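Local coordinates for major capsid protein (Paramecium bursaria Chlorella virus 1, PDB 5TIP), which self-assembles as trimers into the large icosahedral capsid of the virus, forming the bulk of its glycoprotein shell, at residues R103-Y108 with L150-N155; I227-F232 with N419-R424; T244-N249 with L380-C385; T384-A389 with E400-N405. All coordinates share one frame; numbering follows the deposited sequence.

Overall arrangement
Vp54 has the double jelly-roll architecture of its capsid family. From the N terminus, contact 1 is made first: 103-108 and 150-155 close a largely helical loop within the N-terminal half of the fold. Contact 2 then opens at 227-232 and closes only at 419-424, pairing strands 223-237 and 412-426 of the C-terminal half. Contact 3 (244-249 with 380-385) is nested inside that long loop, and so is contact 4 (384-389 with 400-405), which begins on strand 376-387 where contact 3 ends. Contacts 1 and 2 touch each other, with centres 9 Å apart, and join the two halves; contacts 3 and 4 share Thr384 and Cys385 at the glycan-bearing end.

Contact 1 (R103-Y108 with L150-N155); sequences RIDKHY and LIFFFN
His107 of the edge strand 102-108 lies against Phe152, and its side chain can be followed outward. CB points toward 150-155, and chi1 (-65°) sets CG anti to the carbonyl carbon, beside the backbone N. CG has Phe152 CE1 as its nearest partner, and that same carbon sits 3.4 Å above the imidazole plane, over its centre. CD2 also lies nearest Phe152 CE1, and NE2 nearest Phe152 CD1. The two rings meet obliquely, planes 32° apart. At the tip, His107 CE1 comes 3.3 Å from Ile151 O at the imidazole edge. His107 ND1 bonds a water 2.7 Å away that also accepts from Ile151 N, while His107 NE2 donates to Asp105 OD2 at 2.8 Å, from above the carboxylate plane. Histidine suits the place because both its nitrogens are used although the residue is buried. A second water donates to Asp105 OD2 and weakly links it to Phe153 N. Beyond it, Ile104 CG2 packs on Phe153 CE1 at 3.6 Å. Ile104 and Asp105 form a classic beta bulge opposite Leu97 of strand 92-99, while Trp111 of helix 109-119 meets the imidazole edge-to-face and strand 223-237 brings Ile227 and Leu230 against the contact.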
# COMPACT_ATOMS: atom_id res chain seq x y z
N ARG A 103 -11.26 10.24 -32.62
CA ARG A 103 -11.37 9.92 -31.20
C ARG A 103 -10.40 8.79 -30.85
O ARG A 103 -10.43 7.72 -31.46
CB ARG A 103 -12.79 9.51 -30.85
CG ARG A 103 -12.95 9.03 -29.42
CD ARG A 103 -14.31 8.41 -29.18
NE ARG A 103 -15.40 9.37 -29.30
CZ ARG A 103 -16.67 9.09 -29.06
NH1 ARG A 103 -17.02 7.86 -28.70
NH2 ARG A 103 -17.60 10.03 -29.20
N ILE A 104 -9.55 9.04 -29.85
CA ILE A 104 -8.63 8.02 -29.37
C ILE A 104 -9.22 7.26 -28.19
O ILE A 104 -9.07 6.04 -28.09
CB ILE A 104 -7.28 8.67 -29.01
CG1 ILE A 104 -6.76 9.49 -30.19
CG2 ILE A 104 -6.27 7.62 -28.60
CD1 ILE A 104 -6.55 8.68 -31.45
N ASP A 105 -9.90 7.96 -27.29
CA ASP A 105 -10.52 7.34 -26.13
C ASP A 105 -11.56 8.31 -25.58
O ASP A 105 -11.51 9.51 -25.85
CB ASP A 105 -9.47 7.00 -25.06
CG ASP A 105 -9.95 5.92 -24.11
OD1 ASP A 105 -11.07 5.40 -24.31
OD2 ASP A 105 -9.20 5.59 -23.17
N LYS A 106 -12.51 7.77 -24.82
CA LYS A 106 -13.52 8.60 -24.19
C LYS A 106 -13.93 7.96 -22.88
O LYS A 106 -14.26 6.77 -22.83
CB LYS A 106 -14.75 8.77 -25.10
CG LYS A 106 -15.85 9.62 -24.48
CD LYS A 106 -16.96 9.91 -25.48
CE LYS A 106 -18.02 10.81 -24.86
NZ LYS A 106 -19.07 11.19 -25.85
N HIS A 107 -13.91 8.75 -21.81
CA HIS A 107 -14.22 8.28 -20.47
C HIS A 107 -15.47 8.97 -19.94
O HIS A 107 -15.91 9.99 -20.46
CB HIS A 107 -13.03 8.53 -19.53
CG HIS A 107 -11.81 7.73 -19.88
ND1 HIS A 107 -10.62 7.87 -19.21
CD2 HIS A 107 -11.61 6.80 -20.84
CE1 HIS A 107 -9.73 7.05 -19.74
NE2 HIS A 107 -10.30 6.39 -20.73
N TYR A 108 -16.03 8.39 -18.88
CA TYR A 108 -17.25 8.89 -18.27
C TYR A 108 -17.06 8.95 -16.76
O TYR A 108 -16.19 8.27 -16.20
CB TYR A 108 -18.46 8.01 -18.62
CG TYR A 108 -18.59 7.73 -20.10
CD1 TYR A 108 -17.91 6.67 -20.69
CD2 TYR A 108 -19.38 8.53 -20.91
CE1 TYR A 108 -18.02 6.42 -22.04
CE2 TYR A 108 -19.49 8.28 -22.27
CZ TYR A 108 -18.81 7.22 -22.83
OH TYR A 108 -18.92 6.97 -24.18
N LEU A 150 -6.94 13.08 -15.20
CA LEU A 150 -7.38 12.22 -16.28
C LEU A 150 -6.56 10.94 -16.30
O LEU A 150 -5.40 10.91 -15.86
CB LEU A 150 -7.28 12.94 -17.62
CG LEU A 150 -8.12 14.21 -17.79
CD1 LEU A 150 -8.06 14.71 -19.23
CD2 LEU A 150 -9.56 13.97 -17.36
N ILE A 151 -7.16 9.87 -16.81
CA ILE A 151 -6.52 8.56 -16.76
C ILE A 151 -6.49 7.93 -18.15
O ILE A 151 -6.74 6.73 -18.31
CB ILE A 151 -7.23 7.63 -15.76
CG1 ILE A 151 -8.75 7.66 -15.97
CG2 ILE A 151 -6.88 8.03 -14.33
CD1 ILE A 151 -9.53 6.87 -14.95
N PHE A 152 -6.16 8.73 -19.16
CA PHE A 152 -5.93 8.19 -20.49
C PHE A 152 -4.57 7.49 -20.53
O PHE A 152 -3.83 7.45 -19.54
CB PHE A 152 -6.04 9.29 -21.54
CG PHE A 152 -7.42 9.85 -21.69
CD1 PHE A 152 -8.47 9.05 -22.14
CD2 PHE A 152 -7.69 11.17 -21.38
CE1 PHE A 152 -9.74 9.56 -22.27
CE2 PHE A 152 -8.96 11.69 -21.51
CZ PHE A 152 -9.99 10.88 -21.96
N PHE A 153 -4.23 6.91 -21.69
CA PHE A 153 -3.04 6.06 -21.76
C PHE A 153 -1.77 6.85 -21.47
O PHE A 153 -0.85 6.33 -20.81
CB PHE A 153 -2.96 5.38 -23.13
CG PHE A 153 -2.81 6.33 -24.28
CD1 PHE A 153 -3.92 6.86 -24.91
CD2 PHE A 153 -1.55 6.67 -24.75
CE1 PHE A 153 -3.78 7.73 -25.98
CE2 PHE A 153 -1.40 7.54 -25.82
CZ PHE A 153 -2.52 8.07 -26.43
N PHE A 154 -1.68 8.09 -21.95
CA PHE A 154 -0.49 8.89 -21.72
C PHE A 154 -0.51 9.61 -20.37
O PHE A 154 0.46 10.30 -20.04
CB PHE A 154 -0.29 9.90 -22.85
CG PHE A 154 -1.38 10.94 -22.94
CD1 PHE A 154 -2.56 10.67 -23.59
CD2 PHE A 154 -1.20 12.20 -22.39
CE1 PHE A 154 -3.55 11.62 -23.68
CE2 PHE A 154 -2.18 13.16 -22.48
CZ PHE A 154 -3.36 12.87 -23.12
N ASN A 155 -1.58 9.46 -19.59
CA ASN A 155 -1.64 10.05 -18.27
C ASN A 155 -1.18 9.11 -17.17
O ASN A 155 -0.90 9.57 -16.05
CB ASN A 155 -3.07 10.49 -17.94
CG ASN A 155 -3.63 11.46 -18.96
OD1 ASN A 155 -4.76 11.31 -19.43
ND2 ASN A 155 -2.85 12.48 -19.30
O HOH W 1 -6.68 5.85 -23.10
O HOH W 2 -9.47 10.18 -18.30

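Contact 2 (I227-F232 with N419-R424); sequences IEQLQF and NYNVLR
Gln229 and Asn419 face each other as a hydrogen-bonded pair of an antiparallel sheet, in the C-terminal part of a double jelly-roll capsid protein. Ile227 with Asn421 repeats that pairing; Glu228 with Tyr420 is the non-hydrogen-bonded pair between them, and four backbone bonds join the strands. On the face bearing Gln229, three amides meet with their planes strongly turned, those of Gln229 and Asn419 by 70°. Asn419 CG sits between the backbone N and the carbonyl carbon (chi1 66°); Gln229 OE1 lies in the Asn419 amide plane, and ND2 meets it on a lone pair at 3.0 Å. Asn421 ND2 reaches the same oxygen, also at 3.0 Å, but from above the carbonyl plane. Amides suit this face because each offers both a donor and an acceptor: Asn419 ND2 also donates to Tyr420 O, and Gln229 NE2 to Ile104 O of contact 1. Ile227 CG2 packs on Leu423 CB at 4.0 Å.

On the other face Glu228 and Tyr420 run side by side in the same direction, carboxylate and phenol ring almost perpendicular. Glu228 CG lies 3.5 Å from Tyr420 CE1; the carboxylate makes salt bridges to Lys259, Lys418 and Arg362, and Tyr420 OH bonds Arg362 O. Back at Asn419, Gln231, whose amide bonds Asn255 O, crosses at about a right angle, its NE2 making a weak bond to Asn419 OD1 at 2.9 Å.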
# COMPACT_ATOMS: atom_id res chain seq x y z
N ILE A 227 -1.36 1.18 -26.65
CA ILE A 227 -2.17 1.99 -25.75
C ILE A 227 -3.36 1.16 -25.27
O ILE A 227 -3.62 0.06 -25.75
CB ILE A 227 -2.65 3.29 -26.42
CG1 ILE A 227 -3.75 3.00 -27.44
CG2 ILE A 227 -1.48 4.00 -27.09
CD1 ILE A 227 -4.39 4.24 -28.02
N GLU A 228 -4.08 1.72 -24.30
CA GLU A 228 -5.29 1.11 -23.77
C GLU A 228 -6.48 2.02 -24.05
O GLU A 228 -6.34 3.25 -24.10
CB GLU A 228 -5.16 0.84 -22.27
CG GLU A 228 -4.08 -0.17 -21.94
CD GLU A 228 -3.98 -0.47 -20.46
OE1 GLU A 228 -4.89 -0.05 -19.70
OE2 GLU A 228 -2.99 -1.11 -20.04
N GLN A 229 -7.64 1.40 -24.24
CA GLN A 229 -8.87 2.12 -24.51
C GLN A 229 -9.97 1.62 -23.59
O GLN A 229 -9.91 0.50 -23.07
CB GLN A 229 -9.32 1.95 -25.97
CG GLN A 229 -8.37 2.51 -27.00
CD GLN A 229 -8.83 2.21 -28.41
OE1 GLN A 229 -8.94 1.05 -28.80
NE2 GLN A 229 -9.12 3.26 -29.17
N LEU A 230 -10.97 2.46 -23.39
CA LEU A 230 -12.17 2.08 -22.66
C LEU A 230 -13.31 1.86 -23.64
O LEU A 230 -13.49 2.63 -24.58
CB LEU A 230 -12.56 3.15 -21.63
CG LEU A 230 -13.84 2.84 -20.85
CD1 LEU A 230 -13.61 1.70 -19.86
CD2 LEU A 230 -14.37 4.08 -20.15
N GLN A 231 -14.07 0.79 -23.42
CA GLN A 231 -15.26 0.51 -24.21
C GLN A 231 -16.47 0.57 -23.31
O GLN A 231 -16.48 -0.00 -22.22
CB GLN A 231 -15.17 -0.86 -24.89
CG GLN A 231 -14.00 -1.00 -25.85
CD GLN A 231 -13.97 -2.34 -26.55
OE1 GLN A 231 -14.83 -2.64 -27.39
NE2 GLN A 231 -12.98 -3.16 -26.22
N PHE A 232 -17.50 1.29 -23.77
CA PHE A 232 -18.74 1.43 -23.02
C PHE A 232 -19.82 1.83 -24.01
O PHE A 232 -19.74 2.91 -24.61
CB PHE A 232 -18.60 2.46 -21.90
CG PHE A 232 -19.88 2.73 -21.16
CD1 PHE A 232 -20.40 1.79 -20.28
CD2 PHE A 232 -20.55 3.92 -21.33
CE1 PHE A 232 -21.57 2.04 -19.60
CE2 PHE A 232 -21.73 4.18 -20.65
CZ PHE A 232 -22.23 3.24 -19.78
N ASN A 419 -9.39 -2.47 -23.37
CA ASN A 419 -8.73 -3.19 -24.45
C ASN A 419 -7.43 -2.49 -24.82
O ASN A 419 -7.15 -1.37 -24.40
CB ASN A 419 -9.64 -3.29 -25.68
CG ASN A 419 -9.90 -1.94 -26.32
OD1 ASN A 419 -10.85 -1.24 -25.95
ND2 ASN A 419 -9.07 -1.56 -27.28
N TYR A 420 -6.62 -3.19 -25.61
CA TYR A 420 -5.39 -2.64 -26.16
C TYR A 420 -5.61 -2.21 -27.60
O TYR A 420 -6.47 -2.74 -28.31
CB TYR A 420 -4.25 -3.65 -26.09
CG TYR A 420 -3.60 -3.77 -24.72
CD1 TYR A 420 -2.79 -2.76 -24.23
CD2 TYR A 420 -3.80 -4.90 -23.94
CE1 TYR A 420 -2.20 -2.87 -22.99
CE2 TYR A 420 -3.21 -5.02 -22.70
CZ TYR A 420 -2.41 -3.99 -22.22
OH TYR A 420 -1.82 -4.10 -20.99
N ASN A 421 -4.82 -1.23 -28.03
CA ASN A 421 -4.80 -0.80 -29.42
C ASN A 421 -3.42 -0.24 -29.71
O ASN A 421 -2.61 -0.04 -28.80
CB ASN A 421 -5.91 0.22 -29.70
CG ASN A 421 -6.33 0.24 -31.16
OD1 ASN A 421 -5.50 0.08 -32.06
ND2 ASN A 421 -7.62 0.42 -31.40
N VAL A 422 -3.15 0.02 -30.98
CA VAL A 422 -1.85 0.51 -31.42
C VAL A 422 -2.03 1.89 -32.03
O VAL A 422 -2.83 2.07 -32.95
CB VAL A 422 -1.18 -0.45 -32.42
CG1 VAL A 422 0.15 0.11 -32.88
CG2 VAL A 422 -0.99 -1.82 -31.78
N LEU A 423 -1.28 2.86 -31.52
CA LEU A 423 -1.28 4.22 -32.04
C LEU A 423 0.02 4.43 -32.82
O LEU A 423 1.10 4.51 -32.23
CB LEU A 423 -1.41 5.24 -30.91
CG LEU A 423 -1.31 6.72 -31.28
CD1 LEU A 423 -2.46 7.13 -32.17
CD2 LEU A 423 -1.26 7.58 -30.03
N ARG A 424 -0.10 4.51 -34.14
CA ARG A 424 1.04 4.74 -35.02
C ARG A 424 1.15 6.23 -35.32
O ARG A 424 0.15 6.87 -35.65
CB ARG A 424 0.91 3.96 -36.32
CG ARG A 424 0.84 2.45 -36.16
CD ARG A 424 1.15 1.76 -37.48
NE ARG A 424 1.01 0.31 -37.39
CZ ARG A 424 -0.02 -0.36 -37.87
NH1 ARG A 424 -1.01 0.28 -38.48
NH2 ARG A 424 -0.07 -1.68 -37.75
O HOH W 3 -12.00 0.25 -28.19

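Contact 3 (T244-N249 with L380-C385); sequences TQASQN and LTYKTC
Backbone bonds carry the antiparallel pairing of Gln248 with Leu380, where Leu380 N reaches Gln248 O at 2.8 Å and Gln248 N reaches Leu380 O in return. Ser247 and Thr381 form the neighbouring non-hydrogen-bonded pair. One step on, Tyr382 N bonds Ala246 O at 2.9 Å, although strand 247-251 has not yet begun.

Side-chain bonds extend the grip at both ends. Gln248 keeps CD anti along its chain (chi2 -176°) and reaches the edge of the Tyr382 ring, where its OE1, lying in the ring plane, accepts from Tyr382 OH; the modelled separation of 2.4 Å is very short, and its exact length is doubtful. At the other end Gln245 NE2 donates to Tyr382 O at 3.2 Å, from above the carbonyl plane, and also bonds Asp313 of strand 312-319. Glutamine is long enough to reach across in both places.

Water bridges take over where the regular pairing ends. One water accepts from Ala246 N and lies close to Thr244 O and Lys383 O; another, 2.9 Å from Thr384 OG1, makes a weak bond to Gln245 OE1.

Apolar contact is modest: Ala246 CB, small enough to sit beside the aromatic ring, lies 4.1 Å from Tyr382 CD2. The chemistry of this partly buried contact is thus mostly polar: Gln245 and bound water, with Gln248 if its short bond is real, continue the connection beyond the backbone pairing.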
# COMPACT_ATOMS: atom_id res chain seq x y z
N THR A 244 -39.00 -13.12 -6.80
CA THR A 244 -38.29 -14.28 -7.31
C THR A 244 -36.89 -13.85 -7.71
O THR A 244 -36.50 -12.69 -7.57
CB THR A 244 -39.04 -14.90 -8.50
OG1 THR A 244 -38.35 -16.07 -8.94
CG2 THR A 244 -39.12 -13.90 -9.65
N GLN A 245 -36.11 -14.81 -8.21
CA GLN A 245 -34.75 -14.56 -8.69
C GLN A 245 -34.82 -14.38 -10.20
O GLN A 245 -34.96 -15.35 -10.95
CB GLN A 245 -33.81 -15.69 -8.31
CG GLN A 245 -33.68 -15.91 -6.81
CD GLN A 245 -32.45 -16.72 -6.45
OE1 GLN A 245 -32.54 -17.72 -5.74
NE2 GLN A 245 -31.29 -16.27 -6.92
N ALA A 246 -34.73 -13.13 -10.65
CA ALA A 246 -34.73 -12.85 -12.08
C ALA A 246 -33.37 -13.17 -12.69
O ALA A 246 -32.35 -13.22 -12.00
CB ALA A 246 -35.11 -11.40 -12.34
N SER A 247 -33.37 -13.38 -14.00
CA SER A 247 -32.15 -13.69 -14.74
C SER A 247 -32.14 -12.90 -16.03
O SER A 247 -33.19 -12.52 -16.56
CB SER A 247 -32.02 -15.19 -15.03
OG SER A 247 -33.12 -15.66 -15.78
N GLN A 248 -30.94 -12.64 -16.55
CA GLN A 248 -30.79 -11.89 -17.79
C GLN A 248 -29.60 -12.41 -18.58
O GLN A 248 -28.68 -13.02 -18.03
CB GLN A 248 -30.62 -10.39 -17.51
CG GLN A 248 -31.92 -9.65 -17.22
CD GLN A 248 -31.71 -8.16 -17.06
OE1 GLN A 248 -30.92 -7.72 -16.22
NE2 GLN A 248 -32.42 -7.38 -17.86
N ASN A 249 -29.64 -12.17 -19.89
CA ASN A 249 -28.53 -12.45 -20.79
C ASN A 249 -28.24 -11.18 -21.58
O ASN A 249 -28.99 -10.82 -22.49
CB ASN A 249 -28.84 -13.62 -21.73
CG ASN A 249 -29.01 -14.93 -20.99
OD1 ASN A 249 -28.28 -15.23 -20.05
ND2 ASN A 249 -29.98 -15.73 -21.43
N LEU A 380 -26.68 -13.31 -16.04
CA LEU A 380 -26.82 -12.78 -14.70
C LEU A 380 -27.99 -13.44 -13.99
O LEU A 380 -28.97 -13.87 -14.62
CB LEU A 380 -27.03 -11.26 -14.71
CG LEU A 380 -25.92 -10.41 -15.33
CD1 LEU A 380 -26.33 -8.95 -15.35
CD2 LEU A 380 -24.62 -10.59 -14.56
N THR A 381 -27.88 -13.53 -12.67
CA THR A 381 -28.98 -13.98 -11.81
C THR A 381 -28.98 -13.11 -10.57
O THR A 381 -27.96 -12.99 -9.89
CB THR A 381 -28.84 -15.46 -11.43
OG1 THR A 381 -28.90 -16.27 -12.62
CG2 THR A 381 -29.96 -15.87 -10.49
N TYR A 382 -30.13 -12.51 -10.27
CA TYR A 382 -30.24 -11.56 -9.18
C TYR A 382 -30.77 -12.23 -7.92
O TYR A 382 -31.44 -13.26 -7.97
CB TYR A 382 -31.16 -10.39 -9.57
CG TYR A 382 -30.71 -9.67 -10.82
CD1 TYR A 382 -29.66 -8.78 -10.78
CD2 TYR A 382 -31.34 -9.90 -12.03
CE1 TYR A 382 -29.24 -8.12 -11.92
CE2 TYR A 382 -30.93 -9.25 -13.18
CZ TYR A 382 -29.88 -8.36 -13.12
OH TYR A 382 -29.47 -7.71 -14.25
N LYS A 383 -30.44 -11.63 -6.78
CA LYS A 383 -30.99 -12.09 -5.52
C LYS A 383 -32.47 -11.73 -5.43
O LYS A 383 -32.99 -10.90 -6.18
CB LYS A 383 -30.24 -11.46 -4.34
CG LYS A 383 -28.74 -11.74 -4.34
CD LYS A 383 -28.07 -11.02 -3.19
CE LYS A 383 -26.56 -11.22 -3.22
NZ LYS A 383 -25.89 -10.45 -2.13
N THR A 384 -33.16 -12.37 -4.49
CA THR A 384 -34.55 -12.04 -4.21
C THR A 384 -34.57 -10.84 -3.27
O THR A 384 -34.20 -10.95 -2.10
CB THR A 384 -35.28 -13.23 -3.59
OG1 THR A 384 -35.23 -14.34 -4.49
CG2 THR A 384 -36.73 -12.87 -3.33
N CYS A 385 -35.00 -9.68 -3.79
CA CYS A 385 -35.02 -8.44 -3.02
C CYS A 385 -36.23 -8.45 -2.08
O CYS A 385 -37.17 -7.66 -2.22
CB CYS A 385 -35.03 -7.24 -3.95
SG CYS A 385 -33.82 -7.35 -5.28
O HOH W 4 -34.52 -10.95 -8.42
O HOH W 5 -33.16 -16.13 -3.51

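Contact 4 (T384-A389 with E400-N405); sequences TCSIDA and ETVTAN. With BGC (beta-D-glucopyranose), chain H; BGC (beta-D-glucopyranose), chain G.
Ile387 crosses Val402 at about a right angle, its CD1 meeting Val402 CG2 at 3.6 Å. Anti to the carbonyl carbon (chi1 -54°), Ile387 CG1 lies against Thr403 O, and its other branch, CG2, approaches the glucose of chain G. Branched side chains suit this place, since one arm can meet a methyl while another covers the backbone or the sugar. The strands are bridged in parallel register at Thr384 with Val402 and Ile387 with Ala404, though the short segments diverge by 61°; a beta bulge shifts the register between them, and Cys385 there centres an inverse gamma turn. Thr403 is held through both its backbone N, which donates to Thr384 O, and its backbone O, which accepts from Ile387 N at 3.0 Å. Asn405 N then bonds Ile387 O at 2.8 Å. Cys385 SG packs on Thr403 CG2 at 3.7 Å, whereas Cys385 O is buried without a polar partner. Small Ala389 and Ala404 meet through their CB atoms.

Sugars border this pairing. Asn405 ND2 is covalently bound to C1 of the chain H glucose at 1.5 Å, the host-made N-link, and Asp388 N donates to O6 of the chain G glucose at 3.0 Å. The contact joins the two strands of a beta-alpha-beta unit, 376-387 and 402-404, with helix 392-395 between them in the chain; Thr403 OG1 bonds Gln308 O, and Glu400 makes a salt bridge to Arg145 of a neighbouring subunit.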
# COMPACT_ATOMS: atom_id res chain seq x y z
N THR A 384 -33.16 -12.37 -4.49
CA THR A 384 -34.55 -12.04 -4.21
C THR A 384 -34.57 -10.84 -3.27
O THR A 384 -34.20 -10.95 -2.10
CB THR A 384 -35.28 -13.23 -3.59
OG1 THR A 384 -35.23 -14.34 -4.49
CG2 THR A 384 -36.73 -12.87 -3.33
N CYS A 385 -35.00 -9.68 -3.79
CA CYS A 385 -35.02 -8.44 -3.02
C CYS A 385 -36.23 -8.45 -2.08
O CYS A 385 -37.17 -7.66 -2.22
CB CYS A 385 -35.03 -7.24 -3.95
SG CYS A 385 -33.82 -7.35 -5.28
N SER A 386 -36.18 -9.35 -1.11
CA SER A 386 -37.31 -9.60 -0.22
C SER A 386 -37.09 -9.12 1.20
O SER A 386 -38.03 -9.17 2.01
CB SER A 386 -37.65 -11.09 -0.20
OG SER A 386 -36.54 -11.86 0.22
N ILE A 387 -35.89 -8.66 1.55
CA ILE A 387 -35.60 -8.23 2.91
C ILE A 387 -36.17 -6.84 3.15
O ILE A 387 -36.09 -5.97 2.27
CB ILE A 387 -34.08 -8.25 3.18
CG1 ILE A 387 -33.49 -9.62 2.85
CG2 ILE A 387 -33.80 -7.88 4.63
CD1 ILE A 387 -31.99 -9.65 3.05
N ASP A 388 -36.75 -6.63 4.32
CA ASP A 388 -37.22 -5.31 4.70
C ASP A 388 -36.02 -4.42 4.94
O ASP A 388 -35.25 -4.65 5.88
CB ASP A 388 -38.10 -5.40 5.95
CG ASP A 388 -38.64 -4.05 6.41
OD1 ASP A 388 -38.33 -3.01 5.78
OD2 ASP A 388 -39.37 -4.02 7.42
N ALA A 389 -35.85 -3.40 4.10
CA ALA A 389 -34.68 -2.54 4.20
C ALA A 389 -34.72 -1.62 5.41
O ALA A 389 -33.67 -1.10 5.81
CB ALA A 389 -34.53 -1.72 2.92
N GLU A 400 -27.83 -15.76 1.94
CA GLU A 400 -26.90 -15.35 0.89
C GLU A 400 -27.60 -14.86 -0.37
O GLU A 400 -27.10 -13.94 -1.03
CB GLU A 400 -25.96 -16.50 0.53
CG GLU A 400 -24.93 -16.15 -0.54
CD GLU A 400 -24.22 -17.36 -1.10
OE1 GLU A 400 -24.63 -18.50 -0.79
OE2 GLU A 400 -23.25 -17.18 -1.86
N THR A 401 -28.74 -15.44 -0.73
CA THR A 401 -29.36 -15.20 -2.02
C THR A 401 -30.46 -14.14 -1.97
O THR A 401 -31.27 -14.06 -2.89
CB THR A 401 -29.92 -16.50 -2.59
OG1 THR A 401 -30.90 -17.03 -1.70
CG2 THR A 401 -28.80 -17.52 -2.78
N VAL A 402 -30.50 -13.33 -0.91
CA VAL A 402 -31.50 -12.28 -0.77
C VAL A 402 -30.82 -10.96 -0.45
O VAL A 402 -29.69 -10.92 0.05
CB VAL A 402 -32.56 -12.62 0.31
CG1 VAL A 402 -33.42 -13.79 -0.15
CG2 VAL A 402 -31.88 -12.94 1.62
N THR A 403 -31.53 -9.87 -0.74
CA THR A 403 -31.06 -8.53 -0.44
C THR A 403 -32.26 -7.66 -0.10
O THR A 403 -33.41 -8.11 -0.13
CB THR A 403 -30.25 -7.94 -1.61
OG1 THR A 403 -29.76 -6.65 -1.25
CG2 THR A 403 -31.13 -7.81 -2.84
N ALA A 404 -31.99 -6.40 0.23
CA ALA A 404 -33.05 -5.48 0.62
C ALA A 404 -33.98 -5.19 -0.55
O ALA A 404 -33.58 -5.21 -1.71
CB ALA A 404 -32.45 -4.17 1.14
N ASN A 405 -35.25 -4.93 -0.22
CA ASN A 405 -36.24 -4.66 -1.25
C ASN A 405 -35.95 -3.37 -2.01
O ASN A 405 -36.50 -3.17 -3.10
CB ASN A 405 -37.64 -4.58 -0.64
CG ASN A 405 -37.86 -3.32 0.17
OD1 ASN A 405 -36.95 -2.81 0.83
ND2 ASN A 405 -39.07 -2.77 0.07
C2 BGC H . -40.20 -0.74 -0.13
C3 BGC H . -40.72 0.51 0.59
C4 BGC H . -41.14 0.17 2.01
C5 BGC H . -40.08 -0.65 2.72
C6 BGC H . -40.57 -1.06 4.11
C1 BGC H . -39.18 -1.48 0.73
O2 BGC H . -39.60 -0.36 -1.37
O3 BGC H . -41.87 1.04 -0.08
O4 BGC H . -41.36 1.39 2.73
O5 BGC H . -39.73 -1.81 1.99
O6 BGC H . -41.73 -1.89 3.97
C2 BGC G . -34.72 -12.11 7.93
C3 BGC G . -36.16 -12.48 8.26
C4 BGC G . -37.10 -11.47 7.62
C5 BGC G . -36.83 -11.36 6.13
C6 BGC G . -37.76 -10.35 5.48
C1 BGC G . -34.52 -11.90 6.43
O2 BGC G . -33.84 -13.14 8.38
O3 BGC G . -36.33 -12.43 9.68
O4 BGC G . -38.46 -11.87 7.84
O5 BGC G . -35.48 -10.97 5.90
O6 BGC G . -37.45 -9.04 5.97
O HOH W 5 -33.16 -16.13 -3.51